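Local structure of Mll3558 protein (Mesorhizobium loti, 3RD6) at residues S101-E106 against Y118-A123. The protein is of unknown function but belongs to the AHA1 family, whose Bet v 1-like fold is consistent with binding a small molecule or a partner protein. Residues are numbered along the deposited sequence; the frame is centred on the assembly and turned at random.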
ATOM      1  N   SER A 101      -1.406   3.406   3.858  1.00 22.11           N
ATOM      2  CA  SER A 101      -2.502   2.514   3.556  1.00 25.28           C
ATOM      3  C   SER A 101      -2.528   2.078   2.106  1.00 30.26           C
ATOM      4  O   SER A 101      -1.721   2.502   1.289  1.00 28.91           O
ATOM      5  CB  SER A 101      -3.848   3.153   3.959  1.00 24.94           C
ATOM      6  OG  SER A 101      -3.813   4.551   3.928  1.00 30.07           O
ATOM      7  N   LEU A 102      -3.455   1.190   1.811  1.00 26.74           N
ATOM      8  CA  LEU A 102      -3.629   0.685   0.476  1.00 27.35           C
ATOM      9  C   LEU A 102      -5.069   0.997   0.084  1.00 26.43           C
ATOM     10  O   LEU A 102      -6.002   0.781   0.856  1.00 28.19           O
ATOM     11  CB  LEU A 102      -3.386  -0.823   0.451  1.00 18.51           C
ATOM     12  CG  LEU A 102      -3.366  -1.456  -0.937  1.00 26.32           C
ATOM     13  CD1 LEU A 102      -2.192  -0.859  -1.724  1.00 20.62           C
ATOM     14  CD2 LEU A 102      -3.256  -2.968  -0.854  1.00 30.08           C
ATOM     15  N   THR A 103      -5.232   1.534  -1.117  1.00 29.03           N
ATOM     16  CA  THR A 103      -6.538   1.854  -1.634  1.00 19.09           C
ATOM     17  C   THR A 103      -6.845   1.006  -2.837  1.00 23.70           C
ATOM     18  O   THR A 103      -5.982   0.710  -3.651  1.00 31.89           O
ATOM     19  CB  THR A 103      -6.638   3.299  -2.053  1.00 24.55           C
ATOM     20  OG1 THR A 103      -6.561   4.122  -0.887  1.00 21.18           O
ATOM     21  CG2 THR A 103      -7.955   3.561  -2.760  1.00 27.61           C
ATOM     22  N   THR A 104      -8.102   0.604  -2.926  1.00 29.49           N
ATOM     23  CA  THR A 104      -8.601  -0.194  -4.028  1.00 25.65           C
ATOM     24  C   THR A 104      -9.914   0.459  -4.425  1.00 31.96           C
ATOM     25  O   THR A 104     -10.766   0.735  -3.590  1.00 33.38           O
ATOM     26  CB  THR A 104      -8.867  -1.665  -3.600  1.00 26.95           C
ATOM     27  OG1 THR A 104      -7.678  -2.214  -3.022  1.00 34.67           O
ATOM     28  CG2 THR A 104      -9.281  -2.509  -4.788  1.00 16.41           C
ATOM     29  N   VAL A 105     -10.046   0.749  -5.708  1.00 23.12           N
ATOM     30  CA  VAL A 105     -11.262   1.341  -6.256  1.00 21.84           C
ATOM     31  C   VAL A 105     -11.788   0.376  -7.318  1.00 36.30           C
ATOM     32  O   VAL A 105     -11.109   0.093  -8.309  1.00 33.79           O
ATOM     33  CB  VAL A 105     -10.974   2.685  -6.930  1.00 31.07           C
ATOM     34  CG1 VAL A 105     -12.275   3.294  -7.465  1.00 24.27           C
ATOM     35  CG2 VAL A 105     -10.277   3.593  -5.962  1.00 16.13           C
ATOM     36  N   GLU A 106     -12.990  -0.139  -7.099  1.00 35.61           N
ATOM     37  CA  GLU A 106     -13.596  -1.055  -8.052  1.00 44.36           C
ATOM     38  C   GLU A 106     -14.801  -0.384  -8.707  1.00 44.34           C
ATOM     39  O   GLU A 106     -15.560   0.337  -8.046  1.00 32.16           O
ATOM     40  CB  GLU A 106     -14.037  -2.331  -7.342  1.00 45.34           C
ATOM     41  CG  GLU A 106     -12.970  -2.922  -6.446  1.00 37.18           C
ATOM     42  CD  GLU A 106     -13.337  -4.302  -5.953  1.00 44.69           C
ATOM     43  OE1 GLU A 106     -13.759  -5.121  -6.794  1.00 48.33           O
ATOM     44  OE2 GLU A 106     -13.189  -4.574  -4.740  1.00 50.73           O
ATOM     45  N   TYR A 118     -15.181   1.570  -2.873  1.00 45.54           N
ATOM     46  CA  TYR A 118     -13.896   2.147  -2.503  1.00 40.07           C
ATOM     47  C   TYR A 118     -13.453   1.527  -1.169  1.00 38.59           C
ATOM     48  O   TYR A 118     -14.055   1.773  -0.140  1.00 44.35           O
ATOM     49  CB  TYR A 118     -14.078   3.665  -2.381  1.00 39.79           C
ATOM     50  CG  TYR A 118     -12.828   4.510  -2.253  1.00 33.56           C
ATOM     51  CD1 TYR A 118     -12.365   5.273  -3.331  1.00 38.34           C
ATOM     52  CD2 TYR A 118     -12.152   4.611  -1.036  1.00 26.72           C
ATOM     53  CE1 TYR A 118     -11.263   6.128  -3.205  1.00 28.04           C
ATOM     54  CE2 TYR A 118     -11.039   5.463  -0.894  1.00 28.32           C
ATOM     55  CZ  TYR A 118     -10.603   6.219  -1.990  1.00 23.63           C
ATOM     56  OH  TYR A 118      -9.506   7.039  -1.847  1.00 43.45           O
ATOM     57  N   THR A 119     -12.401   0.715  -1.200  1.00 42.83           N
ATOM     58  CA  THR A 119     -11.889   0.054   0.002  1.00 38.60           C
ATOM     59  C   THR A 119     -10.526   0.576   0.440  1.00 38.89           C
ATOM     60  O   THR A 119      -9.609   0.703  -0.374  1.00 34.33           O
ATOM     61  CB  THR A 119     -11.748  -1.466  -0.218  1.00 37.08           C
ATOM     62  OG1 THR A 119     -12.988  -2.002  -0.687  1.00 34.67           O
ATOM     63  CG2 THR A 119     -11.353  -2.155   1.091  1.00 32.86           C
ATOM     64  N   GLU A 120     -10.385   0.855   1.734  1.00 31.47           N
ATOM     65  CA  GLU A 120      -9.106   1.342   2.253  1.00 32.76           C
ATOM     66  C   GLU A 120      -8.535   0.585   3.461  1.00 40.64           C
ATOM     67  O   GLU A 120      -9.056   0.676   4.577  1.00 43.06           O
ATOM     68  CB  GLU A 120      -9.198   2.842   2.575  1.00 31.53           C
ATOM     69  CG  GLU A 120      -8.107   3.630   1.868  1.00 34.89           C
ATOM     70  CD  GLU A 120      -8.239   5.131   2.011  1.00 37.50           C
ATOM     71  OE1 GLU A 120      -7.947   5.648   3.102  1.00 39.26           O
ATOM     72  OE2 GLU A 120      -8.638   5.796   1.027  1.00 37.31           O
ATOM     73  N   GLN A 121      -7.460  -0.165   3.222  1.00 36.35           N
ATOM     74  CA  GLN A 121      -6.802  -0.918   4.280  1.00 33.81           C
ATOM     75  C   GLN A 121      -5.684  -0.029   4.769  1.00 25.32           C
ATOM     76  O   GLN A 121      -4.706   0.182   4.066  1.00 32.47           O
ATOM     77  CB  GLN A 121      -6.254  -2.231   3.726  1.00 35.76           C
ATOM     78  CG  GLN A 121      -7.333  -3.167   3.238  1.00 36.25           C
ATOM     79  CD  GLN A 121      -6.813  -4.250   2.330  1.00 30.33           C
ATOM     80  OE1 GLN A 121      -6.469  -4.000   1.175  1.00 32.21           O
ATOM     81  NE2 GLN A 121      -6.751  -5.468   2.846  1.00 36.17           N
ATOM     82  N   GLY A 122      -5.842   0.511   5.966  1.00 27.57           N
ATOM     83  CA  GLY A 122      -4.825   1.399   6.474  1.00 27.81           C
ATOM     84  C   GLY A 122      -4.105   1.013   7.743  1.00 28.58           C
ATOM     85  O   GLY A 122      -4.519   0.154   8.514  1.00 27.67           O
ATOM     86  N   ALA A 123      -2.985   1.682   7.938  1.00 29.80           N
ATOM     87  CA  ALA A 123      -2.151   1.502   9.105  1.00 27.65           C
ATOM     88  C   ALA A 123      -1.932   2.913   9.664  1.00 32.70           C
ATOM     89  O   ALA A 123      -1.227   3.724   9.061  1.00 37.49           O
ATOM     90  CB  ALA A 123      -0.819   0.856   8.695  1.00 29.46           C
TER
HETATM   91  O   HOH W   1      -7.012  -1.797  -0.377  1.00 38.50           O
HETATM   92  O   HOH W   2     -12.411  -1.709  -3.429  1.00 34.45           O
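L102 and Q121 face each other as a hydrogen-bonded pair: L102 N donates to Q121 O at 2.8 Å, and Q121 N returns a bond to L102 O. T104 and T119 repeat the exchange, with T119 N reaching T104 O at 2.9 Å. Next to this backbone ladder, E120 OE2 takes a bond from Y118 OH in the plane of the ring (3.2 Å), and a weak one from T103 OG1 across the strands, while E120 OE1 is held by Y89 of strand 84-93. On the other face, a water joins T104 OG1 to Q121 OE1, and the second subunit supplies H7 to T104 OG1 and the carbonyl of G122 to Q121 NE2. The two strands form an antiparallel hairpin within the sheet of a Bet v 1-like fold; the face with Y118 and E120 packs on helix 131-148, the face with T104 and Q121 on the second subunit. With CG2 of T103 anti to its backbone N, that methyl sits over the ring of Y118, 4.2 Å from the centroid, a CH-pi contact; V105 CG2 approaches Y118 CD1 at 3.8 Å. An alanine at Y118 would probably leave both methyls without their aromatic neighbour and E120 OE2 without its phenol donor. Further along, S101 pairs with G122 in a non-hydrogen-bonded position of the same ladder, its side chain on the face of the sheet that also carries T103 and E120.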